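PDB 2WLR: putative thiosulfate sulfurtransferase YNJE from Escherichia coli, which catalyses the transfer of sulfur from thiosulfate to cyanide, giving thiocyanate and sulfite, and is built from rhodanese domains. Local coordinates for residues A[292-297]-A[368-373]; A[312-317]-A[391-396]. One frame throughout, in Å; residues are numbered along the deposited sequence.

Contact 1 (A[292-297]-A[368-373]); sequences SIRSWP and GWRASE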
ATOM      1  N   SER A 292      11.856   7.386   7.712  1.00  9.72           N
ATOM      2  CA  SER A 292      11.348   8.552   7.077  1.00 10.10           C
ATOM      3  C   SER A 292      10.726   8.213   5.733  1.00  9.94           C
ATOM      4  O   SER A 292      11.411   7.768   4.787  1.00  9.58           O
ATOM      5  CB  SER A 292      12.486   9.549   6.824  1.00 11.08           C
ATOM      6  OG  SER A 292      12.007  10.667   6.133  1.00 14.08           O
ATOM      7  N   ILE A 293       9.411   8.425   5.635  1.00  9.06           N
ATOM      8  CA  ILE A 293       8.680   8.348   4.370  1.00  9.45           C
ATOM      9  C   ILE A 293       8.481   9.770   3.877  1.00 10.07           C
ATOM     10  O   ILE A 293       7.393  10.310   3.829  1.00 11.08           O
ATOM     11  CB  ILE A 293       7.348   7.561   4.528  1.00 10.34           C
ATOM     12  CG1 ILE A 293       7.594   6.222   5.232  1.00  9.43           C
ATOM     13  CG2 ILE A 293       6.686   7.364   3.166  1.00  9.56           C
ATOM     14  CD1 ILE A 293       8.522   5.315   4.471  1.00 10.98           C
ATOM     15  N   ARG A 294       9.611  10.361   3.519  1.00 10.77           N
ATOM     16  CA  ARG A 294       9.665  11.711   3.005  1.00 10.89           C
ATOM     17  C   ARG A 294      10.424  11.726   1.697  1.00 11.13           C
ATOM     18  O   ARG A 294      11.246  10.832   1.459  1.00 12.39           O
ATOM     19  CB  ARG A 294      10.303  12.636   4.047  1.00 11.13           C
ATOM     20  CG  ARG A 294       9.476  12.733   5.325  1.00 12.08           C
ATOM     21  CD  ARG A 294      10.114  13.610   6.423  1.00 12.64           C
ATOM     22  NE  ARG A 294      10.102  15.015   6.050  1.00 12.53           N
ATOM     23  CZ  ARG A 294      10.986  15.921   6.481  1.00 13.24           C
ATOM     24  NH1 ARG A 294      12.001  15.560   7.251  1.00 16.60           N
ATOM     25  NH2 ARG A 294      10.870  17.186   6.077  1.00 15.73           N
ATOM     26  N   SER A 295      10.123  12.687   0.837  1.00 10.95           N
ATOM     27  CA  SER A 295      10.815  12.783  -0.466  1.00 11.24           C
ATOM     28  C   SER A 295      12.288  13.037  -0.193  1.00 11.93           C
ATOM     29  O   SER A 295      12.642  13.580   0.854  1.00 12.16           O
ATOM     30  CB  SER A 295      10.228  13.890  -1.325  1.00 11.75           C
ATOM     31  OG  SER A 295      10.438  15.176  -0.743  1.00 12.81           O
ATOM     32  N   TRP A 296      13.139  12.665  -1.129  1.00 11.59           N
ATOM     33  CA  TRP A 296      14.572  12.897  -0.954  1.00 12.13           C
ATOM     34  C   TRP A 296      14.919  14.391  -0.656  1.00 12.14           C
ATOM     35  O   TRP A 296      15.720  14.634   0.240  1.00 13.26           O
ATOM     36  CB  TRP A 296      15.355  12.337  -2.167  1.00 12.36           C
ATOM     37  CG  TRP A 296      16.806  12.308  -1.943  1.00 12.18           C
ATOM     38  CD1 TRP A 296      17.741  13.119  -2.528  1.00 14.57           C
ATOM     39  CD2 TRP A 296      17.513  11.424  -1.090  1.00 10.82           C
ATOM     40  NE1 TRP A 296      18.971  12.783  -2.073  1.00 13.20           N
ATOM     41  CE2 TRP A 296      18.879  11.742  -1.196  1.00 11.95           C
ATOM     42  CE3 TRP A 296      17.129  10.379  -0.235  1.00 13.18           C
ATOM     43  CZ2 TRP A 296      19.847  11.069  -0.478  1.00 11.86           C
ATOM     44  CZ3 TRP A 296      18.087   9.721   0.473  1.00 13.24           C
ATOM     45  CH2 TRP A 296      19.446  10.066   0.353  1.00 11.92           C
ATOM     46  N   PRO A 297      14.324  15.365  -1.374  1.00 13.74           N
ATOM     47  CA  PRO A 297      14.591  16.783  -1.002  1.00 13.24           C
ATOM     48  C   PRO A 297      14.266  17.114   0.468  1.00 14.70           C
ATOM     49  O   PRO A 297      14.933  17.945   1.091  1.00 15.32           O
ATOM     50  CB  PRO A 297      13.697  17.563  -1.952  1.00 14.30           C
ATOM     51  CG  PRO A 297      13.649  16.683  -3.173  1.00 14.52           C
ATOM     52  CD  PRO A 297      13.544  15.271  -2.614  1.00 13.65           C
ATOM     53  N   GLY A 368       2.077  12.500   9.159  1.00 10.40           N
ATOM     54  CA  GLY A 368       1.611  11.108   9.393  1.00  9.82           C
ATOM     55  C   GLY A 368       0.923  10.428   8.208  1.00  9.10           C
ATOM     56  O   GLY A 368       0.755   9.207   8.249  1.00  8.82           O
ATOM     57  N   TRP A 369       0.517  11.160   7.159  1.00  9.14           N
ATOM     58  CA  TRP A 369      -0.272  10.543   6.064  1.00  9.21           C
ATOM     59  C   TRP A 369       0.529   9.519   5.233  1.00  9.00           C
ATOM     60  O   TRP A 369       0.100   8.386   5.050  1.00  7.71           O
ATOM     61  CB  TRP A 369      -0.837  11.570   5.100  1.00  9.92           C
ATOM     62  CG  TRP A 369      -2.008  12.357   5.570  1.00 10.13           C
ATOM     63  CD1 TRP A 369      -2.287  12.788   6.844  1.00 11.30           C
ATOM     64  CD2 TRP A 369      -3.040  12.849   4.732  1.00  9.99           C
ATOM     65  NE1 TRP A 369      -3.439  13.520   6.827  1.00 10.03           N
ATOM     66  CE2 TRP A 369      -3.920  13.574   5.545  1.00 10.68           C
ATOM     67  CE3 TRP A 369      -3.299  12.768   3.361  1.00 11.12           C
ATOM     68  CZ2 TRP A 369      -5.057  14.196   5.031  1.00 11.87           C
ATOM     69  CZ3 TRP A 369      -4.439  13.382   2.857  1.00 12.05           C
ATOM     70  CH2 TRP A 369      -5.293  14.082   3.686  1.00 12.74           C
ATOM     71  N   ARG A 370       1.699   9.906   4.730  1.00  7.97           N
ATOM     72  CA  ARG A 370       2.487   8.974   3.905  1.00  8.33           C
ATOM     73  C   ARG A 370       2.937   7.763   4.751  1.00  7.77           C
ATOM     74  O   ARG A 370       2.929   6.633   4.275  1.00  7.79           O
ATOM     75  CB  ARG A 370       3.688   9.690   3.299  1.00  7.54           C
ATOM     76  CG  ARG A 370       3.330  10.740   2.281  1.00  9.84           C
ATOM     77  CD  ARG A 370       4.554  11.531   1.844  1.00  9.98           C
ATOM     78  NE  ARG A 370       4.915  12.503   2.869  1.00 11.13           N
ATOM     79  CZ  ARG A 370       5.958  13.319   2.774  1.00 11.77           C
ATOM     80  NH1 ARG A 370       6.786  13.232   1.733  1.00 11.08           N
ATOM     81  NH2 ARG A 370       6.188  14.210   3.731  1.00 11.80           N
ATOM     82  N   ALA A 371       3.326   8.000   5.996  1.00  7.96           N
ATOM     83  CA  ALA A 371       3.681   6.947   6.935  1.00  7.47           C
ATOM     84  C   ALA A 371       2.548   5.958   7.139  1.00  7.27           C
ATOM     85  O   ALA A 371       2.792   4.762   7.355  1.00  7.73           O
ATOM     86  CB  ALA A 371       4.088   7.568   8.277  1.00  7.79           C
ATOM     87  N   SER A 372       1.309   6.441   7.063  1.00  7.64           N
ATOM     88  CA  SER A 372       0.184   5.540   7.231  1.00  7.94           C
ATOM     89  C   SER A 372       0.010   4.616   6.058  1.00  6.98           C
ATOM     90  O   SER A 372      -0.359   3.454   6.243  1.00  8.02           O
ATOM     91  CB  SER A 372      -1.087   6.330   7.447  1.00  7.78           C
ATOM     92  OG  SER A 372      -0.969   7.168   8.596  1.00  9.51           O
ATOM     93  N   GLU A 373       0.224   5.128   4.866  1.00  7.18           N
ATOM     94  CA  GLU A 373       0.187   4.277   3.679  1.00  7.06           C
ATOM     95  C   GLU A 373       1.247   3.183   3.784  1.00  7.33           C
ATOM     96  O   GLU A 373       0.942   1.987   3.519  1.00  7.96           O
ATOM     97  CB  GLU A 373       0.362   5.140   2.412  1.00  7.71           C
ATOM     98  CG  GLU A 373       0.326   4.327   1.136  1.00  9.33           C
ATOM     99  CD  GLU A 373       0.249   5.167  -0.127  1.00 11.22           C
ATOM    100  OE1 GLU A 373       0.219   6.424  -0.050  1.00 10.54           O
ATOM    101  OE2 GLU A 373       0.224   4.553  -1.212  1.00 12.44           O
TER

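Contact 2 (A[312-317]-A[391-396]); sequences KGEIAG and GGWYEW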
ATOM      1  N   LYS A 312      13.900  22.823   8.357  1.00 19.69           N
ATOM      2  CA  LYS A 312      14.334  21.908   7.306  1.00 20.01           C
ATOM      3  C   LYS A 312      15.312  20.917   7.876  1.00 19.83           C
ATOM      4  O   LYS A 312      16.074  21.223   8.812  1.00 20.71           O
ATOM      5  CB  LYS A 312      15.011  22.681   6.170  1.00 20.81           C
ATOM      6  CG  LYS A 312      14.109  23.636   5.455  1.00 22.81           C
ATOM      7  CD  LYS A 312      14.910  24.452   4.432  1.00 26.32           C
ATOM      8  CE  LYS A 312      14.012  25.338   3.597  1.00 30.22           C
ATOM      9  NZ  LYS A 312      14.805  26.338   2.803  1.00 32.61           N
ATOM     10  N   GLY A 313      15.305  19.712   7.318  1.00 18.44           N
ATOM     11  CA  GLY A 313      16.181  18.667   7.751  1.00 17.47           C
ATOM     12  C   GLY A 313      15.366  17.429   8.024  1.00 16.94           C
ATOM     13  O   GLY A 313      14.181  17.365   7.661  1.00 16.00           O
ATOM     14  N   GLU A 314      16.021  16.486   8.681  1.00 16.19           N
ATOM     15  CA  GLU A 314      15.499  15.182   8.983  1.00 15.33           C
ATOM     16  C   GLU A 314      15.885  14.772  10.394  1.00 16.08           C
ATOM     17  O   GLU A 314      16.869  15.264  10.956  1.00 15.86           O
ATOM     18  CB  GLU A 314      16.097  14.199   7.986  1.00 15.41           C
ATOM     19  CG  GLU A 314      15.458  12.840   7.985  1.00 15.05           C
ATOM     20  CD  GLU A 314      13.951  12.923   7.786  1.00 16.40           C
ATOM     21  OE1 GLU A 314      13.504  12.755   6.644  1.00 15.74           O
ATOM     22  OE2 GLU A 314      13.213  13.214   8.751  1.00 17.92           O
ATOM     23  N   ILE A 315      15.119  13.842  10.966  1.00 14.83           N
ATOM     24  CA  ILE A 315      15.443  13.241  12.252  1.00 15.36           C
ATOM     25  C   ILE A 315      16.786  12.526  12.156  1.00 15.37           C
ATOM     26  O   ILE A 315      16.989  11.629  11.313  1.00 16.14           O
ATOM     27  CB  ILE A 315      14.338  12.268  12.719  1.00 14.72           C
ATOM     28  CG1 ILE A 315      13.014  13.024  12.853  1.00 15.85           C
ATOM     29  CG2 ILE A 315      14.770  11.525  14.022  1.00 13.89           C
ATOM     30  CD1 ILE A 315      11.888  12.220  13.461  1.00 15.57           C
ATOM     31  N   ALA A 316      17.723  12.917  13.007  1.00 15.83           N
ATOM     32  CA  ALA A 316      19.048  12.307  12.995  1.00 16.17           C
ATOM     33  C   ALA A 316      18.960  10.845  13.410  1.00 15.93           C
ATOM     34  O   ALA A 316      18.394  10.502  14.457  1.00 17.21           O
ATOM     35  CB  ALA A 316      20.002  13.065  13.931  1.00 16.78           C
ATOM     36  N   GLY A 317      19.529   9.978  12.576  1.00 16.01           N
ATOM     37  CA  GLY A 317      19.490   8.558  12.773  1.00 15.22           C
ATOM     38  C   GLY A 317      18.338   7.862  12.056  1.00 14.66           C
ATOM     39  O   GLY A 317      18.302   6.645  12.055  1.00 14.70           O
ATOM     40  N   GLY A 391       3.812  12.302  15.420  1.00 10.20           N
ATOM     41  CA  GLY A 391       4.343  13.668  15.402  1.00 10.44           C
ATOM     42  C   GLY A 391       5.224  13.990  14.201  1.00 10.55           C
ATOM     43  O   GLY A 391       5.174  15.098  13.637  1.00 10.85           O
ATOM     44  N   GLY A 392       6.051  13.020  13.819  1.00 10.94           N
ATOM     45  CA  GLY A 392       6.904  13.158  12.657  1.00 11.06           C
ATOM     46  C   GLY A 392       7.845  14.334  12.736  1.00 11.68           C
ATOM     47  O   GLY A 392       8.277  14.766  13.822  1.00 11.37           O
ATOM     48  N   TRP A 393       8.160  14.868  11.571  1.00 11.55           N
ATOM     49  CA  TRP A 393       9.108  15.965  11.491  1.00 12.25           C
ATOM     50  C   TRP A 393       8.507  17.235  12.083  1.00 13.14           C
ATOM     51  O   TRP A 393       9.212  18.042  12.683  1.00 13.00           O
ATOM     52  CB  TRP A 393       9.540  16.176  10.042  1.00 13.38           C
ATOM     53  CG  TRP A 393      10.364  17.420   9.869  1.00 12.11           C
ATOM     54  CD1 TRP A 393      10.009  18.543   9.205  1.00 15.69           C
ATOM     55  CD2 TRP A 393      11.703  17.617  10.333  1.00 14.28           C
ATOM     56  NE1 TRP A 393      11.044  19.466   9.253  1.00 16.37           N
ATOM     57  CE2 TRP A 393      12.086  18.919   9.945  1.00 14.47           C
ATOM     58  CE3 TRP A 393      12.586  16.842  11.071  1.00 13.57           C
ATOM     59  CZ2 TRP A 393      13.349  19.455  10.273  1.00 14.15           C
ATOM     60  CZ3 TRP A 393      13.823  17.357  11.404  1.00 13.19           C
ATOM     61  CH2 TRP A 393      14.197  18.654  10.984  1.00 14.76           C
ATOM     62  N   TYR A 394       7.206  17.427  11.950  1.00 13.11           N
ATOM     63  CA  TYR A 394       6.574  18.614  12.541  1.00 12.91           C
ATOM     64  C   TYR A 394       6.770  18.706  14.039  1.00 13.25           C
ATOM     65  O   TYR A 394       7.121  19.756  14.568  1.00 15.21           O
ATOM     66  CB  TYR A 394       5.063  18.632  12.224  1.00 13.49           C
ATOM     67  CG  TYR A 394       4.317  19.951  12.373  1.00 13.39           C
ATOM     68  CD1 TYR A 394       4.980  21.186  12.397  1.00 14.25           C
ATOM     69  CD2 TYR A 394       2.935  19.974  12.422  1.00 14.01           C
ATOM     70  CE1 TYR A 394       4.269  22.382  12.523  1.00 15.19           C
ATOM     71  CE2 TYR A 394       2.228  21.154  12.547  1.00 16.13           C
ATOM     72  CZ  TYR A 394       2.898  22.358  12.570  1.00 16.29           C
ATOM     73  OH  TYR A 394       2.138  23.507  12.684  1.00 19.79           O
ATOM     74  N   GLU A 395       6.546  17.611  14.743  1.00 13.91           N
ATOM     75  CA  GLU A 395       6.766  17.591  16.167  1.00 14.02           C
ATOM     76  C   GLU A 395       8.252  17.648  16.492  1.00 14.35           C
ATOM     77  O   GLU A 395       8.671  18.471  17.334  1.00 14.01           O
ATOM     78  CB  GLU A 395       6.123  16.359  16.784  1.00 13.62           C
ATOM     79  CG  GLU A 395       6.192  16.384  18.310  1.00 14.58           C
ATOM     80  CD  GLU A 395       5.754  15.118  18.966  1.00 18.20           C
ATOM     81  OE1 GLU A 395       5.945  14.009  18.403  1.00 18.65           O
ATOM     82  OE2 GLU A 395       5.249  15.259  20.095  1.00 19.38           O
ATOM     83  N   TRP A 396       9.043  16.783  15.871  1.00 14.18           N
ATOM     84  CA  TRP A 396      10.464  16.642  16.217  1.00 14.89           C
ATOM     85  C   TRP A 396      11.144  17.990  16.136  1.00 15.92           C
ATOM     86  O   TRP A 396      11.818  18.417  17.089  1.00 16.15           O
ATOM     87  CB  TRP A 396      11.135  15.659  15.268  1.00 13.50           C
ATOM     88  CG  TRP A 396      12.534  15.312  15.612  1.00 12.80           C
ATOM     89  CD1 TRP A 396      13.658  15.874  15.115  1.00 14.86           C
ATOM     90  CD2 TRP A 396      12.948  14.258  16.467  1.00 12.75           C
ATOM     91  NE1 TRP A 396      14.755  15.258  15.618  1.00 13.32           N
ATOM     92  CE2 TRP A 396      14.366  14.256  16.464  1.00 15.13           C
ATOM     93  CE3 TRP A 396      12.274  13.317  17.258  1.00 14.73           C
ATOM     94  CZ2 TRP A 396      15.112  13.357  17.211  1.00 15.71           C
ATOM     95  CZ3 TRP A 396      13.025  12.424  18.001  1.00 16.29           C
ATOM     96  CH2 TRP A 396      14.429  12.448  17.968  1.00 16.48           C
TER

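Contact 1 (A[292-297]-A[368-373])
The guanidinium of R370 turns one face to the main-chain carbonyl of I293, whose O stands 3.3 Å above the plane, displaced toward the rim. R370 NE is 3.4 Å from I293 O, yet the angle is poor for a hydrogen bond, and the contact is better read as a partly negative oxygen resting on a cation. Farther out, R370 NH1 approaches R294 CA obliquely at 3.5 Å. The guanidinium plane of R294 is turned 87° from that of R370, with R294 NE and R370 NH2 4.6 Å apart. E298 is probably one reason these like charges are tolerated, taking R294 NE on OE1 and R370 NH1 on OE2; Y306 also holds R370, and G313 O and E314 hold R294. I293 CG2, the beta branch, meets R370 CB at 3.8 Å. The bend at chi3 (-77°) brings R370 NE under the carbonyl, while the same NE donates to the oxidised active-site cysteine at position 365. An alanine in place of R370 would probably leave E298 OE2 and that modified cysteine without their guanidinium partner. The loop from the cysteine into helix 369-380 is the active-site loop of the rhodanese fold, and R370 probably binds substrate. Facing it is the turn between strand 288-292 and helix 296-300, where S295 sits at the N-cap position, its OG bonded to E298 OE2.

Contact 2 (A[312-317]-A[391-396])
Strand 314-315 and the approach to it run past the short helix 392-396, the nearest alpha carbons being E314 CA and W393 CA, 6.9 Å apart. The strand pairs antiparallel with strand 404-405, and the helix follows strand 386-389 of the five-stranded parallel sheet. The indole of W393 lies against the main chain of K312, G313 and E314. G313 O sits 3.3 Å above one face of that ring, offset toward the rim, and G313 C is 3.4 Å from W393 CH2, while K312 N lies in the ring plane at its edge. Glycine suits position 313 twice over: its backbone angles would jam a beta carbon against the preceding carbonyl, and such a carbon would also press on the indole. A chi1 of 172° sets W393 CG anti to the backbone N.

I315 packs on the second indole. Its CG1 lies 3.6 Å from the centroid of the five-membered ring of W396, only 12° off the normal, a CH-pi contact. CG1 is shared by both indoles, reaching W393 CE3 at 4.2 Å, while the beta branch, CG2, adds cover on W396, 3.7 Å from CZ2. E314 OE2 accepts I315 N at 3.0 Å through its anti lone pair.

Chemically, aromatic surface is set against peptide and aliphatic carbon. W393 NE1 pairs with P311 O and W396 NE1 with P403 O, so the tryptophans can be buried at little polar cost. The salt bridge to R294, with hydrogen bonds to Y364 OH, S292 OG and I315 N, would probably favour the charged form of E314.

Overall arrangement
Contacts 1 and 2 have centres 11 Å apart in the third rhodanese domain, and their segments alternate along the chain. They meet directly: S292 OG lies 2.6 Å from E314 OE1, a probable hydrogen bond, and R294 NH1 lies 2.9 Å from G313 O. R294 also makes a cation-pi interaction with W393, its NH2 being 3.5 Å from W393 CD1, and thus carries contact 1 onto the aromatic side of contact 2. The side chains of W393 and R370, the latter a substrate-binding residue by similarity, are about 7 Å apart. Contact 1 lies nearer the chemistry, beside the persulfide-forming cysteine, with the S295 side chain about 8 Å from a bound HEPES molecule.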